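Local atomic coordinates of aldolase (Klebsiella pneumoniae, PDB entry 6VOQ), a protein that belongs to the class II aldolase and adducin family and binds a zinc ion through one glutamate and three histidines. Residues 90-101 with 161-170. Numbering follows the deposited sequence.
Sequences KAIVHLHSHYLT and HGPVVTGSSL. With ZN (zinc ion), chain B.
Val93 and Val165 form an antiparallel hydrogen-bonded pair at the middle of strands 91-94 and 162-167, whose axes run at 159°. Val93 N gives a nearly straight bond to Val165 O (2.8 Å), and Val165 N returns one to Val93 O. Toward Lys90 the pairing weakens at Ala91 and Gly167, but Lys90 N still holds Gly167 O at 2.9 Å.

Ile92, His94, Val164 and Thr166 share one face of the sheet, where Ile92 CG2 meets Val164 CG1 at 3.8 Å. With CG anti to the backbone N (chi1 170°), the His94 ring reaches toward the neighbouring strand, its edge meeting Pro163 O. Its ND1 donates to that oxygen (2.7 Å), from above the carbonyl plane, which fixes the ring's rotation and leaves NE2 for zinc at 2.2 Å. His96 NE2 and His161 NE2 bind the same ion, the His161 ring standing steeply against both others, and Glu75 completes the site. The His-X-His pair ending strand 91-94 and the histidine just before strand 162-167 thus build the zinc site of this class II aldolase-like fold. Beyond strand 91-94, Leu100 of helix 98-104 packs its CD1 on Pro163 CG (3.6 Å).

On the other face, Val93 CG2 touches Leu170 CD1, and Val93 and Val165 lie against helix 170-190. Helix 76-83 covers Ile92 and Val164, while strands 30-34 and 155-158 flank the pair within the mixed sheet.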
loop_
_atom_site.group_PDB
_atom_site.type_symbol
_atom_site.label_atom_id
_atom_site.label_comp_id
_atom_site.label_asym_id
_atom_site.label_seq_id
_atom_site.Cartn_x
_atom_site.Cartn_y
_atom_site.Cartn_z
ATOM N N LYS A 90 -20.183 -11.691 -18.987
ATOM C CA LYS A 90 -19.512 -11.150 -20.156
ATOM C C LYS A 90 -18.025 -10.918 -19.940
ATOM O O LYS A 90 -17.322 -10.577 -20.901
ATOM C CB LYS A 90 -20.169 -9.827 -20.583
ATOM C CG LYS A 90 -21.676 -9.899 -20.758
ATOM C CD LYS A 90 -22.062 -10.870 -21.863
ATOM C CE LYS A 90 -23.571 -10.881 -22.085
ATOM N NZ LYS A 90 -23.993 -11.769 -23.214
ATOM N N ALA A 91 -17.536 -11.089 -18.716
ATOM C CA ALA A 91 -16.152 -10.818 -18.374
ATOM C C ALA A 91 -15.867 -11.452 -17.028
ATOM O O ALA A 91 -16.736 -11.506 -16.153
ATOM C CB ALA A 91 -15.843 -9.317 -18.330
ATOM N N ILE A 92 -14.633 -11.931 -16.884
ATOM C CA ILE A 92 -14.180 -12.624 -15.691
ATOM C C ILE A 92 -12.842 -12.039 -15.285
ATOM O O ILE A 92 -11.948 -11.874 -16.124
ATOM C CB ILE A 92 -14.050 -14.142 -15.909
ATOM C CG1 ILE A 92 -15.414 -14.788 -16.085
ATOM C CG2 ILE A 92 -13.334 -14.788 -14.735
ATOM C CD1 ILE A 92 -15.313 -16.300 -16.208
ATOM N N VAL A 93 -12.710 -11.726 -14.001
ATOM C CA VAL A 93 -11.461 -11.276 -13.411
ATOM C C VAL A 93 -11.024 -12.358 -12.440
ATOM O O VAL A 93 -11.771 -12.723 -11.526
ATOM C CB VAL A 93 -11.626 -9.921 -12.708
ATOM C CG1 VAL A 93 -10.460 -9.640 -11.749
ATOM C CG2 VAL A 93 -11.748 -8.824 -13.741
ATOM N N HIS A 94 -9.845 -12.913 -12.666
ATOM C CA HIS A 94 -9.254 -13.854 -11.732
ATOM C C HIS A 94 -7.962 -13.258 -11.198
ATOM O O HIS A 94 -7.072 -12.899 -11.974
ATOM C CB HIS A 94 -8.978 -15.201 -12.377
ATOM C CG HIS A 94 -8.164 -16.104 -11.507
ATOM N ND1 HIS A 94 -8.565 -16.467 -10.237
ATOM C CD2 HIS A 94 -6.959 -16.686 -11.703
ATOM C CE1 HIS A 94 -7.651 -17.254 -9.699
ATOM N NE2 HIS A 94 -6.666 -17.401 -10.567
ATOM N N LEU A 95 -7.868 -13.146 -9.883
ATOM C CA LEU A 95 -6.692 -12.601 -9.231
ATOM C C LEU A 95 -6.335 -13.472 -8.041
ATOM O O LEU A 95 -7.158 -14.237 -7.539
ATOM C CB LEU A 95 -6.925 -11.171 -8.740
ATOM C CG LEU A 95 -7.227 -10.105 -9.769
ATOM C CD1 LEU A 95 -7.697 -8.894 -9.015
ATOM C CD2 LEU A 95 -5.981 -9.802 -10.579
ATOM N N HIS A 96 -5.090 -13.353 -7.597
ATOM C CA HIS A 96 -4.706 -13.840 -6.278
ATOM C C HIS A 96 -4.644 -12.687 -5.295
ATOM O O HIS A 96 -3.656 -12.540 -4.566
ATOM C CB HIS A 96 -3.375 -14.584 -6.336
ATOM C CG HIS A 96 -3.358 -15.712 -7.318
ATOM N ND1 HIS A 96 -2.235 -16.479 -7.548
ATOM C CD2 HIS A 96 -4.320 -16.203 -8.131
ATOM C CE1 HIS A 96 -2.504 -17.388 -8.467
ATOM N NE2 HIS A 96 -3.763 -17.241 -8.838
ATOM N N SER A 97 -5.672 -11.834 -5.291
ATOM C CA SER A 97 -5.638 -10.648 -4.444
ATOM C C SER A 97 -5.553 -11.076 -2.984
ATOM O O SER A 97 -6.099 -12.112 -2.588
ATOM C CB SER A 97 -6.854 -9.748 -4.710
ATOM O OG SER A 97 -8.097 -10.415 -4.511
ATOM N N HIS A 98 -4.826 -10.289 -2.189
ATOM C CA HIS A 98 -4.227 -10.819 -0.970
ATOM C C HIS A 98 -5.282 -11.345 0.002
ATOM O O HIS A 98 -5.223 -12.500 0.445
ATOM C CB HIS A 98 -3.366 -9.760 -0.291
ATOM C CG HIS A 98 -2.782 -10.237 0.995
ATOM N ND1 HIS A 98 -1.733 -11.132 1.047
ATOM C CD2 HIS A 98 -3.168 -10.031 2.277
ATOM C CE1 HIS A 98 -1.461 -11.411 2.309
ATOM N NE2 HIS A 98 -2.319 -10.760 3.076
ATOM N N TYR A 99 -6.257 -10.508 0.350
ATOM C CA TYR A 99 -7.189 -10.883 1.403
ATOM C C TYR A 99 -8.217 -11.901 0.931
ATOM O O TYR A 99 -8.634 -12.753 1.722
ATOM C CB TYR A 99 -7.840 -9.622 1.984
ATOM C CG TYR A 99 -6.791 -8.766 2.665
ATOM C CD1 TYR A 99 -6.328 -9.084 3.935
ATOM C CD2 TYR A 99 -6.208 -7.687 2.009
ATOM C CE1 TYR A 99 -5.335 -8.324 4.543
ATOM C CE2 TYR A 99 -5.229 -6.923 2.613
ATOM C CZ TYR A 99 -4.795 -7.254 3.874
ATOM O OH TYR A 99 -3.818 -6.501 4.477
ATOM N N LEU A 100 -8.616 -11.867 -0.342
ATOM C CA LEU A 100 -9.492 -12.925 -0.830
ATOM C C LEU A 100 -8.754 -14.252 -0.904
ATOM O O LEU A 100 -9.346 -15.299 -0.619
ATOM C CB LEU A 100 -10.080 -12.549 -2.188
ATOM C CG LEU A 100 -11.308 -11.631 -2.143
ATOM C CD1 LEU A 100 -11.603 -11.057 -3.528
ATOM C CD2 LEU A 100 -12.535 -12.358 -1.584
ATOM N N THR A 101 -7.463 -14.228 -1.262
ATOM C CA THR A 101 -6.655 -15.442 -1.227
ATOM C C THR A 101 -6.473 -15.932 0.205
ATOM O O THR A 101 -6.537 -17.141 0.467
ATOM C CB THR A 101 -5.284 -15.193 -1.868
ATOM O OG1 THR A 101 -5.438 -14.832 -3.246
ATOM C CG2 THR A 101 -4.391 -16.436 -1.765
ATOM N N HIS A 161 -6.218 -20.533 -3.123
ATOM C CA HIS A 161 -5.959 -20.069 -4.474
ATOM C C HIS A 161 -6.310 -18.599 -4.636
ATOM O O HIS A 161 -5.416 -17.747 -4.641
ATOM C CB HIS A 161 -6.742 -20.919 -5.464
ATOM C CG HIS A 161 -6.361 -20.685 -6.891
ATOM N ND1 HIS A 161 -6.665 -21.577 -7.895
ATOM C CD2 HIS A 161 -5.696 -19.666 -7.481
ATOM C CE1 HIS A 161 -6.208 -21.114 -9.043
ATOM N NE2 HIS A 161 -5.615 -19.956 -8.818
ATOM N N GLY A 162 -7.604 -18.295 -4.788
ATOM C CA GLY A 162 -8.048 -16.933 -4.973
ATOM C C GLY A 162 -9.412 -16.801 -5.634
ATOM O O GLY A 162 -10.070 -17.797 -5.968
ATOM N N PRO A 163 -9.855 -15.555 -5.837
ATOM C CA PRO A 163 -11.200 -15.311 -6.363
ATOM C C PRO A 163 -11.302 -15.408 -7.879
ATOM O O PRO A 163 -10.347 -15.169 -8.622
ATOM C CB PRO A 163 -11.480 -13.874 -5.914
ATOM C CG PRO A 163 -10.153 -13.254 -5.926
ATOM C CD PRO A 163 -9.222 -14.299 -5.403
ATOM N N VAL A 164 -12.506 -15.744 -8.325
ATOM C CA VAL A 164 -12.903 -15.718 -9.724
ATOM C C VAL A 164 -14.207 -14.933 -9.756
ATOM O O VAL A 164 -15.200 -15.362 -9.157
ATOM C CB VAL A 164 -13.094 -17.128 -10.303
ATOM C CG1 VAL A 164 -13.673 -17.048 -11.720
ATOM C CG2 VAL A 164 -11.781 -17.891 -10.292
ATOM N N VAL A 165 -14.208 -13.780 -10.431
ATOM C CA VAL A 165 -15.292 -12.806 -10.314
ATOM C C VAL A 165 -15.841 -12.473 -11.695
ATOM O O VAL A 165 -15.080 -12.081 -12.593
ATOM C CB VAL A 165 -14.807 -11.538 -9.593
ATOM C CG1 VAL A 165 -15.961 -10.619 -9.293
ATOM C CG2 VAL A 165 -14.064 -11.930 -8.307
ATOM N N THR A 166 -17.161 -12.605 -11.860
ATOM C CA THR A 166 -17.805 -12.303 -13.135
ATOM C C THR A 166 -18.394 -10.898 -13.128
ATOM O O THR A 166 -18.489 -10.230 -12.096
ATOM C CB THR A 166 -18.918 -13.301 -13.479
ATOM O OG1 THR A 166 -20.086 -12.985 -12.716
ATOM C CG2 THR A 166 -18.485 -14.742 -13.209
ATOM N N GLY A 167 -18.792 -10.458 -14.312
ATOM C CA GLY A 167 -19.435 -9.170 -14.459
ATOM C C GLY A 167 -20.038 -9.035 -15.837
ATOM O O GLY A 167 -19.777 -9.844 -16.735
ATOM N N SER A 168 -20.859 -7.992 -15.990
ATOM C CA SER A 168 -21.490 -7.687 -17.270
ATOM C C SER A 168 -20.547 -6.969 -18.221
ATOM O O SER A 168 -20.903 -6.770 -19.388
ATOM C CB SER A 168 -22.744 -6.836 -17.050
ATOM O OG SER A 168 -22.440 -5.661 -16.312
ATOM N N SER A 169 -19.380 -6.559 -17.735
ATOM C CA SER A 169 -18.299 -6.027 -18.547
ATOM C C SER A 169 -17.006 -6.259 -17.778
ATOM O O SER A 169 -17.027 -6.699 -16.625
ATOM C CB SER A 169 -18.520 -4.545 -18.859
ATOM O OG SER A 169 -18.306 -3.747 -17.710
ATOM N N LEU A 170 -15.866 -5.969 -18.412
ATOM C CA LEU A 170 -14.608 -6.109 -17.686
ATOM C C LEU A 170 -14.507 -5.093 -16.554
ATOM O O LEU A 170 -14.044 -5.428 -15.460
ATOM C CB LEU A 170 -13.412 -5.983 -18.622
ATOM C CG LEU A 170 -12.067 -6.369 -17.980
ATOM C CD1 LEU A 170 -12.119 -7.768 -17.327
ATOM C CD2 LEU A 170 -10.934 -6.293 -18.984
HETATM ZN ZN ZN B . -4.837 -18.523 -10.216
#